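Ferredoxin component of dioxygenase (Sphingobium yanoikuyae, PDB 2I7F) probably carries electrons on a Rieske-type [2Fe-2S] cluster, as the ferredoxin component of a biphenyl 2,3-dioxygenase system. Local coordinates at residues Arg6-Val10 against Ala11-Asp15; Thr93-Gly97 against Trp98-Asp102. All coordinates share one frame; numbering follows the deposited sequence.

Contact 1 (Arg6-Val10 against Ala11-Asp15). With SO4 (sulfate ion), chain C.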
loop_
_atom_site.group_PDB
_atom_site.type_symbol
_atom_site.label_atom_id
_atom_site.label_comp_id
_atom_site.label_asym_id
_atom_site.label_seq_id
_atom_site.Cartn_x
_atom_site.Cartn_y
_atom_site.Cartn_z
ATOM N N ARG A 6 -0.081 6.227 13.675
ATOM C CA ARG A 6 -0.492 4.818 13.652
ATOM C C ARG A 6 -1.522 4.538 12.541
ATOM O O ARG A 6 -2.522 5.243 12.435
ATOM C CB ARG A 6 -1.067 4.413 15.003
ATOM C CG ARG A 6 -0.019 4.392 16.061
ATOM C CD ARG A 6 -0.541 4.056 17.429
ATOM N NE ARG A 6 -1.457 5.079 17.846
ATOM C CZ ARG A 6 -2.033 5.142 19.037
ATOM N NH1 ARG A 6 -1.796 4.216 19.956
ATOM N NH2 ARG A 6 -2.829 6.166 19.303
ATOM N N LEU A 7 -1.287 3.502 11.737
ATOM C CA LEU A 7 -2.208 3.126 10.651
ATOM C C LEU A 7 -3.136 1.974 11.026
ATOM O O LEU A 7 -4.348 2.072 10.849
ATOM C CB LEU A 7 -1.454 2.833 9.328
ATOM C CG LEU A 7 -0.516 3.952 8.891
ATOM C CD1 LEU A 7 0.215 3.608 7.554
ATOM C CD2 LEU A 7 -1.269 5.290 8.794
ATOM N N CYS A 8 -2.571 0.919 11.611
ATOM C CA CYS A 8 -3.299 -0.305 11.890
ATOM C C CYS A 8 -2.358 -1.215 12.622
ATOM O O CYS A 8 -1.149 -1.001 12.602
ATOM C CB CYS A 8 -3.818 -0.974 10.591
ATOM S SG CYS A 8 -2.592 -1.656 9.416
ATOM N N GLN A 9 -2.899 -2.235 13.279
ATOM C CA GLN A 9 -2.063 -3.192 13.975
ATOM C C GLN A 9 -1.370 -4.092 12.951
ATOM O O GLN A 9 -1.954 -4.463 11.946
ATOM C CB GLN A 9 -2.903 -4.026 14.920
ATOM C CG GLN A 9 -3.362 -3.251 16.117
ATOM C CD GLN A 9 -4.446 -3.995 16.824
ATOM O OE1 GLN A 9 -4.181 -4.708 17.793
ATOM N NE2 GLN A 9 -5.658 -3.913 16.308
ATOM N N VAL A 10 -0.110 -4.405 13.212
ATOM C CA VAL A 10 0.665 -5.334 12.379
ATOM C C VAL A 10 -0.093 -6.677 12.208
ATOM O O VAL A 10 -0.144 -7.264 11.121
ATOM C CB VAL A 10 2.071 -5.631 13.019
ATOM C CG1 VAL A 10 2.866 -6.662 12.182
ATOM C CG2 VAL A 10 2.931 -4.389 13.142
ATOM N N ALA A 11 -0.639 -7.175 13.315
ATOM C CA ALA A 11 -1.451 -8.430 13.301
ATOM C C ALA A 11 -2.606 -8.450 12.277
ATOM O O ALA A 11 -3.048 -9.521 11.890
ATOM C CB ALA A 11 -2.016 -8.685 14.664
ATOM N N SER A 12 -3.137 -7.278 11.919
ATOM C CA SER A 12 -4.248 -7.148 10.962
ATOM C C SER A 12 -3.857 -7.351 9.507
ATOM O O SER A 12 -4.743 -7.482 8.623
ATOM C CB SER A 12 -4.835 -5.742 11.027
ATOM O OG SER A 12 -5.556 -5.582 12.210
ATOM N N VAL A 13 -2.559 -7.308 9.215
ATOM C CA VAL A 13 -2.093 -7.334 7.836
ATOM C C VAL A 13 -1.512 -8.698 7.484
ATOM O O VAL A 13 -0.366 -8.978 7.800
ATOM C CB VAL A 13 -1.044 -6.239 7.553
ATOM C CG1 VAL A 13 -0.877 -6.067 6.024
ATOM C CG2 VAL A 13 -1.425 -4.927 8.266
ATOM N N LYS A 14 -2.309 -9.520 6.799
ATOM C CA LYS A 14 -1.887 -10.828 6.283
ATOM C C LYS A 14 -1.291 -10.726 4.874
ATOM O O LYS A 14 -1.760 -9.924 4.053
ATOM C CB LYS A 14 -3.086 -11.793 6.248
ATOM C CG LYS A 14 -3.561 -12.278 7.611
ATOM C CD LYS A 14 -4.795 -11.545 8.158
ATOM C CE LYS A 14 -6.097 -11.884 7.395
ATOM N NZ LYS A 14 -6.560 -10.763 6.469
ATOM N N ASP A 15 -0.262 -11.542 4.604
ATOM C CA ASP A 15 0.353 -11.654 3.260
ATOM C C ASP A 15 -0.745 -12.060 2.329
ATOM O O ASP A 15 -1.429 -13.036 2.588
ATOM C CB ASP A 15 1.478 -12.728 3.206
ATOM C CG ASP A 15 2.374 -12.629 1.926
ATOM O OD1 ASP A 15 1.959 -12.146 0.847
ATOM O OD2 ASP A 15 3.536 -13.043 2.003
HETATM S S SO4 C . -6.638 -2.109 13.356
HETATM O O1 SO4 C . -6.454 -0.669 13.132
HETATM O O2 SO4 C . -5.478 -2.912 12.980
HETATM O O3 SO4 C . -6.932 -2.334 14.780
HETATM O O4 SO4 C . -7.776 -2.565 12.536
HETATM O O HOH W 1 1.680 -8.035 9.112
#

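Contact 2 (Thr93-Gly97 against Trp98-Asp102)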
loop_
_atom_site.group_PDB
_atom_site.type_symbol
_atom_site.label_atom_id
_atom_site.label_comp_id
_atom_site.label_asym_id
_atom_site.label_seq_id
_atom_site.Cartn_x
_atom_site.Cartn_y
_atom_site.Cartn_z
ATOM N N THR A 93 7.715 2.290 10.238
ATOM C CA THR A 93 8.211 1.875 11.537
ATOM C C THR A 93 7.092 1.058 12.223
ATOM O O THR A 93 5.944 1.362 12.046
ATOM C CB THR A 93 8.585 3.113 12.358
ATOM O OG1 THR A 93 9.462 3.948 11.571
ATOM C CG2 THR A 93 9.307 2.755 13.681
ATOM N N ILE A 94 7.442 0.052 13.018
ATOM C CA ILE A 94 6.499 -0.638 13.931
ATOM C C ILE A 94 6.737 -0.133 15.338
ATOM O O ILE A 94 7.874 -0.178 15.862
ATOM C CB ILE A 94 6.686 -2.184 13.914
ATOM C CG1 ILE A 94 6.241 -2.716 12.534
ATOM C CG2 ILE A 94 5.904 -2.854 15.041
ATOM C CD1 ILE A 94 6.675 -4.168 12.278
ATOM N N GLU A 95 5.667 0.400 15.916
ATOM C CA GLU A 95 5.692 0.997 17.226
ATOM C C GLU A 95 4.662 0.270 18.032
ATOM O O GLU A 95 3.495 0.445 17.786
ATOM C CB GLU A 95 5.343 2.485 17.163
ATOM C CG GLU A 95 6.314 3.350 16.340
ATOM C CD GLU A 95 7.651 3.547 16.994
ATOM O OE1 GLU A 95 7.882 3.042 18.119
ATOM O OE2 GLU A 95 8.500 4.236 16.390
ATOM N N ASP A 96 5.108 -0.580 18.945
ATOM C CA ASP A 96 4.259 -1.230 19.906
ATOM C C ASP A 96 3.136 -1.999 19.243
ATOM O O ASP A 96 1.969 -1.872 19.631
ATOM C CB ASP A 96 3.671 -0.215 20.907
ATOM C CG ASP A 96 3.190 -0.872 22.176
ATOM O OD1 ASP A 96 3.894 -1.761 22.690
ATOM O OD2 ASP A 96 2.123 -0.467 22.690
ATOM N N GLY A 97 3.502 -2.796 18.254
ATOM C CA GLY A 97 2.524 -3.569 17.481
ATOM C C GLY A 97 1.740 -2.838 16.437
ATOM O O GLY A 97 0.905 -3.454 15.789
ATOM N N TRP A 98 1.946 -1.531 16.287
ATOM C CA TRP A 98 1.303 -0.747 15.216
ATOM C C TRP A 98 2.183 -0.475 13.993
ATOM O O TRP A 98 3.349 -0.127 14.113
ATOM C CB TRP A 98 0.765 0.602 15.763
ATOM C CG TRP A 98 -0.382 0.408 16.659
ATOM C CD1 TRP A 98 -0.326 0.058 17.982
ATOM C CD2 TRP A 98 -1.784 0.499 16.324
ATOM N NE1 TRP A 98 -1.601 -0.075 18.481
ATOM C CE2 TRP A 98 -2.511 0.188 17.492
ATOM C CE3 TRP A 98 -2.487 0.856 15.169
ATOM C CZ2 TRP A 98 -3.918 0.217 17.536
ATOM C CZ3 TRP A 98 -3.868 0.860 15.209
ATOM C CH2 TRP A 98 -4.569 0.528 16.373
ATOM N N VAL A 99 1.588 -0.602 12.817
ATOM C CA VAL A 99 2.153 -0.087 11.573
ATOM C C VAL A 99 2.071 1.435 11.577
ATOM O O VAL A 99 0.972 2.000 11.633
ATOM C CB VAL A 99 1.434 -0.612 10.300
ATOM C CG1 VAL A 99 2.100 -0.045 9.087
ATOM C CG2 VAL A 99 1.500 -2.142 10.232
ATOM N N CYS A 100 3.241 2.097 11.558
ATOM C CA CYS A 100 3.297 3.542 11.516
ATOM C C CYS A 100 4.090 4.073 10.344
ATOM O O CYS A 100 4.991 3.414 9.828
ATOM C CB CYS A 100 3.910 4.127 12.807
ATOM S SG CYS A 100 3.193 3.656 14.350
ATOM N N ILE A 101 3.752 5.312 9.981
ATOM C CA ILE A 101 4.499 6.140 9.037
ATOM C C ILE A 101 4.718 7.518 9.694
ATOM O O ILE A 101 4.094 7.845 10.686
ATOM C CB ILE A 101 3.814 6.266 7.646
ATOM C CG1 ILE A 101 2.429 6.951 7.726
ATOM C CG2 ILE A 101 3.770 4.878 6.960
ATOM C CD1 ILE A 101 1.919 7.547 6.382
ATOM N N ASP A 102 5.624 8.295 9.143
ATOM C CA ASP A 102 5.920 9.604 9.675
ATOM C C ASP A 102 4.801 10.517 9.260
ATOM O O ASP A 102 4.247 10.354 8.182
ATOM C CB ASP A 102 7.256 10.138 9.128
ATOM C CG ASP A 102 8.480 9.319 9.601
ATOM O OD1 ASP A 102 8.402 8.556 10.586
ATOM O OD2 ASP A 102 9.562 9.451 8.965
HETATM O O HOH W 2 8.247 5.756 9.798
#

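Contact 1 (Arg6-Val10 against Ala11-Asp15)
C8 opens the contact from the last part of strand 4-9: its SG meets CG2 of V13 at 3.7 Å, a thiol-to-methyl touch on the buried side of the turn. The torsion that sets SG between the backbone N and the carbonyl carbon (chi1 67°) turns the sulfur toward V13, and V31 of strand 29-34 backs both side chains. Q9 follows on the exposed side and shares a sulfate, probably from the crystallisation liquor, with S12. The Q9 N and the S12 OG both donate to sulfate O2, at 2.7 Å and 2.8 Å, while the extended Q9 side chain brings NE2 to sulfate O3. Two donors thus grip sulfate O2, with NE2 a weak third, and the anion ties the strand end to the turn. The Q9 carbonyl oxygen takes the S12 N at 3.1 Å, the donor lying well above the carbonyl plane. V10 repeats this one residue on: its O accepts the V13 N at 3.1 Å in a straighter bond (165°). A water spans the V10 O and the V13 O, donating to both. Two successive backbone bonds, each joining a carbonyl to the amide three residues later, are the signature of a short 3-10 turn, which here leads the chain out of strand 4-9, the outermost strand on one side of the antiparallel sheet of this Rieske protein.

Contact 2 (Thr93-Gly97 against Trp98-Asp102)
With CG of W98 beside its own backbone N (chi1 -69°) and the indole turned nearly perpendicular about CB-CG (chi2 81°), the ring lies next to the turn: the E95 O sits at its edge, in plane, and the D96 O approaches CD1 obliquely at 3.4 Å. E95 CG, also beside its backbone N, rests 3.7 Å from the C100 SG, and a bend at the next bond leads the carboxylate away. Four backbone bonds join the strongly twisted strands. The E95 N bonds in the carbonyl plane to the W98 O at 3.0 Å, and the W98 N returns one to the E95 O. The T93 N reaches the C100 O at 3.0 Å; the C100 N lies nearly in line with the T93 C=O bond, 2.8 Å from the T93 O, though its N-H is bent (152°). Between these pairs, the I94 CA offers a CH...O contact to the W98 O. D96 and G97 close the type I' turn with positive phi. A water links the T93 OG1 to the D102 OD1. The indole also has R6 as a cation-pi partner; replacing W98 by alanine is likely to leave that guanidinium without its mate and to bare the turn beside the D96 O. The hairpin places strand 98-102 between strands 89-95 and 4-9, with V99 facing V38 and V40 of strand 37-42.

How the contacts relate
Contact 1 and contact 2 have centres 9 Å apart and meet along neighbouring strands 4-9 and 98-102 of one antiparallel sheet. Probable hydrogen bonds from the L7 N to the V99 O (2.7 Å) and from the V99 N to the C8 O (2.8 Å) join them, and G97 of the hairpin turn also bonds to V10 through the backbone. The W98 CE3 packs 3.3 Å from the C8 C, and the indole comes within about 4 Å, between nearest atoms, of the sulfate bound in contact 1. Both contacts lie away from the [2Fe-2S] cluster and its ligands C45, H47, C64 and H67.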